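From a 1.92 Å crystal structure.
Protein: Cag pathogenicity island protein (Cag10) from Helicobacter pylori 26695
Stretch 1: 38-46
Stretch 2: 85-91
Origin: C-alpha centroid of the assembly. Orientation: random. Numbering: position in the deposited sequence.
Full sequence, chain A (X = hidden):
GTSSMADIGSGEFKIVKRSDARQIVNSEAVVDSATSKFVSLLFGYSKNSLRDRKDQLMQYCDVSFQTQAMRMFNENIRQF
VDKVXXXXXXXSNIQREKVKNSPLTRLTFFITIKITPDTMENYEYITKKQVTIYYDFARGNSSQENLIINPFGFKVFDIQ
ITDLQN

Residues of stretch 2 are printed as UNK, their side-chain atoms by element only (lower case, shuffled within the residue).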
# COMPACT_ATOMS: atom_id res chain seq x y z
N PHE A 38 -7.35 -12.74 -6.18
CA PHE A 38 -6.56 -11.60 -6.64
C PHE A 38 -5.21 -11.54 -5.92
O PHE A 38 -4.17 -11.33 -6.56
CB PHE A 38 -7.36 -10.31 -6.41
CG PHE A 38 -6.59 -9.05 -6.69
CD1 PHE A 38 -6.45 -8.58 -7.98
CD2 PHE A 38 -6.03 -8.32 -5.65
CE1 PHE A 38 -5.76 -7.40 -8.25
CE2 PHE A 38 -5.32 -7.14 -5.90
CZ PHE A 38 -5.19 -6.68 -7.21
N VAL A 39 -5.22 -11.72 -4.60
CA VAL A 39 -3.97 -11.70 -3.83
C VAL A 39 -3.04 -12.81 -4.30
O VAL A 39 -1.83 -12.60 -4.47
CB VAL A 39 -4.27 -11.84 -2.32
CG1 VAL A 39 -3.04 -12.30 -1.56
CG2 VAL A 39 -4.81 -10.50 -1.76
N SER A 40 -3.59 -14.02 -4.47
CA SER A 40 -2.82 -15.14 -4.98
C SER A 40 -2.21 -14.84 -6.35
O SER A 40 -1.02 -15.11 -6.59
CB SER A 40 -3.71 -16.38 -5.04
OG SER A 40 -2.97 -17.49 -5.51
N LEU A 41 -2.99 -14.25 -7.26
CA LEU A 41 -2.49 -13.95 -8.60
C LEU A 41 -1.43 -12.85 -8.58
O LEU A 41 -0.43 -12.93 -9.31
CB LEU A 41 -3.65 -13.55 -9.52
CG LEU A 41 -4.67 -14.64 -9.90
CD1 LEU A 41 -5.88 -13.93 -10.48
CD2 LEU A 41 -4.07 -15.62 -10.90
N LEU A 42 -1.64 -11.82 -7.76
CA LEU A 42 -0.77 -10.64 -7.78
C LEU A 42 0.53 -10.87 -7.02
O LEU A 42 1.61 -10.50 -7.50
CB LEU A 42 -1.52 -9.44 -7.20
CG LEU A 42 -0.74 -8.14 -7.17
CD1 LEU A 42 -0.35 -7.67 -8.58
CD2 LEU A 42 -1.52 -7.07 -6.46
N PHE A 43 0.45 -11.46 -5.82
CA PHE A 43 1.62 -11.61 -4.96
C PHE A 43 2.30 -12.97 -5.09
O PHE A 43 3.45 -13.12 -4.68
CB PHE A 43 1.25 -11.37 -3.49
CG PHE A 43 0.85 -9.96 -3.19
CD1 PHE A 43 1.81 -8.97 -3.03
CD2 PHE A 43 -0.48 -9.60 -3.09
CE1 PHE A 43 1.45 -7.67 -2.77
CE2 PHE A 43 -0.85 -8.29 -2.81
CZ PHE A 43 0.11 -7.33 -2.66
N GLY A 44 1.60 -13.96 -5.65
CA GLY A 44 2.18 -15.27 -5.84
C GLY A 44 2.93 -15.37 -7.15
O GLY A 44 2.89 -14.45 -7.96
N TYR A 45 3.60 -16.51 -7.34
CA TYR A 45 4.51 -16.65 -8.48
C TYR A 45 4.85 -18.11 -8.70
O TYR A 45 5.19 -18.83 -7.76
CB TYR A 45 5.81 -15.85 -8.26
CG TYR A 45 6.77 -15.95 -9.43
CD1 TYR A 45 6.65 -15.10 -10.51
CD2 TYR A 45 7.77 -16.92 -9.46
CE1 TYR A 45 7.51 -15.18 -11.59
CE2 TYR A 45 8.65 -17.02 -10.54
CZ TYR A 45 8.51 -16.13 -11.60
OH TYR A 45 9.37 -16.19 -12.68
N SER A 46 4.77 -18.54 -9.96
CA SER A 46 5.27 -19.83 -10.41
C SER A 46 5.87 -19.64 -11.79
O SER A 46 5.30 -18.91 -12.61
CB SER A 46 4.16 -20.89 -10.46
OG SER A 46 4.64 -22.09 -11.05
N UNK A 85 9.79 -19.95 -6.07
CA UNK A 85 8.33 -19.93 -6.13
C UNK A 85 7.76 -19.20 -4.92
O UNK A 85 8.39 -19.14 -3.86
n UNK A 85 5.40 -23.00 -4.57
c UNK A 85 6.83 -23.25 -4.84
c UNK A 85 7.72 -22.02 -4.83
c UNK A 85 7.78 -21.34 -6.20
c UNK A 85 4.87 -22.54 -3.44
n UNK A 85 3.55 -22.36 -3.36
n UNK A 85 5.65 -22.29 -2.40
N UNK A 86 6.58 -18.60 -5.08
CA UNK A 86 5.98 -17.75 -4.05
C UNK A 86 4.50 -18.07 -3.88
O UNK A 86 3.76 -18.14 -4.87
c UNK A 86 6.16 -16.26 -4.39
N UNK A 87 4.06 -18.27 -2.64
CA UNK A 87 2.66 -18.54 -2.33
C UNK A 87 2.16 -17.48 -1.36
O UNK A 87 2.74 -17.32 -0.28
c UNK A 87 1.11 -20.22 -1.16
c UNK A 87 2.48 -19.94 -1.75
c UNK A 87 0.98 -21.65 -0.63
o UNK A 87 1.91 -22.45 -0.85
o UNK A 87 -0.06 -21.96 -0.01
N UNK A 88 1.08 -16.79 -1.74
CA UNK A 88 0.52 -15.65 -1.02
C UNK A 88 -0.88 -16.00 -0.50
O UNK A 88 -1.75 -16.39 -1.29
c UNK A 88 0.45 -14.43 -1.93
N UNK A 89 -1.09 -15.84 0.81
CA UNK A 89 -2.36 -16.16 1.47
C UNK A 89 -2.82 -14.93 2.24
O UNK A 89 -2.00 -14.18 2.78
c UNK A 89 -1.58 -18.57 1.71
c UNK A 89 -0.89 -18.13 4.49
c UNK A 89 -2.23 -17.37 2.42
c UNK A 89 -1.46 -16.97 3.69
N UNK A 90 -4.14 -14.72 2.34
CA UNK A 90 -4.66 -13.72 3.27
C UNK A 90 -4.62 -14.33 4.67
O UNK A 90 -5.16 -15.41 4.90
c UNK A 90 -7.43 -12.16 0.95
c UNK A 90 -6.03 -12.52 1.54
c UNK A 90 -6.07 -13.27 2.88
c UNK A 90 -6.70 -12.40 3.99
N UNK A 91 -3.92 -13.68 5.59
CA UNK A 91 -3.63 -14.29 6.88
C UNK A 91 -4.38 -13.63 8.03
O UNK A 91 -4.05 -13.87 9.20
c UNK A 91 -2.12 -14.28 7.14
o UNK A 91 -1.60 -12.97 7.02
O HOH W 1 -0.39 -17.69 -4.41

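Position 85 carries seven side-chain atoms: three carbons, a nitrogen, then a carbon holding two more nitrogens. Its CA-to-CB bond points sideways, and its nearest touch on stretch 1 is through the backbone, its CA lying 3.7 Å from the O of Y45. The guanidinium makes it arginine, R85. The long chain is poorly ordered.

Position 86 has a single side-chain carbon, aimed toward stretch 1. Its CB sits 3.9 Å from Y45 CB and 4.2 Å from F43 O. One carbon and nothing beyond means alanine, A86. Its backbone does the polar work: Y45 N donates to A86 O at 3.0 Å, and A86 N donates to Y45 O at 3.0 Å, the two bonds of a single antiparallel bridge.

Position 87 shows three carbons, the third bearing two oxygens, and points away from stretch 1, which its side chain does not touch. The carboxylate on a two-carbon stem is glutamate, E87. Its OE1 takes a hydrogen bond from R85 NH2 at 3.0 Å, a salt bridge within the strand.

Position 88 again has one carbon, turned toward the helix. Its CB lies 3.5 Å from F43 CB, 3.9 Å from V39 O and 4.1 Å from V39 CG1. This is alanine, A88, the residue of stretch 2 most covered by stretch 1. A water accepts from A88 N at 3.2 Å and is hydrogen-bonded to S40 OG at 2.8 Å, linking strand to helix where the direct bridge has ended.

Position 89 has four carbons, forked at the first with one arm two carbons long, pointing away and making no contact: isoleucine, I89.

Position 90 repeats that four-carbon fork. Its CA-to-CB bond points sideways, but the side chain's end comes nearer and reaches V39 CG2. It too is isoleucine, I90, with CG1 4.1 Å from V39 CG2.

Position 91 has one carbon and one oxygen, beyond reach of stretch 1: serine, S91.

The rule is close packing beside a short backbone clasp. Helix and strand run nearly antiparallel, at 150°, their axes approaching to 7.2 Å. Alternation in the strand sends A86 and A88 toward stretch 1, E87 and I89 away, and the two methyls facing stretch 1 pack closely, A88 CB lying 3.5 Å from F43 CB and A86 CB 3.9 Å from Y45 CB. G44 leaves helical geometry just after F43, and Y45 follows with the paired hydrogen bonds. A CB on G44 would clash with S40 O, at 2.6 Å, so the turn into the bridge suits a residue without a side chain.

Stretch 2, residues 85-91: RAEAIIS
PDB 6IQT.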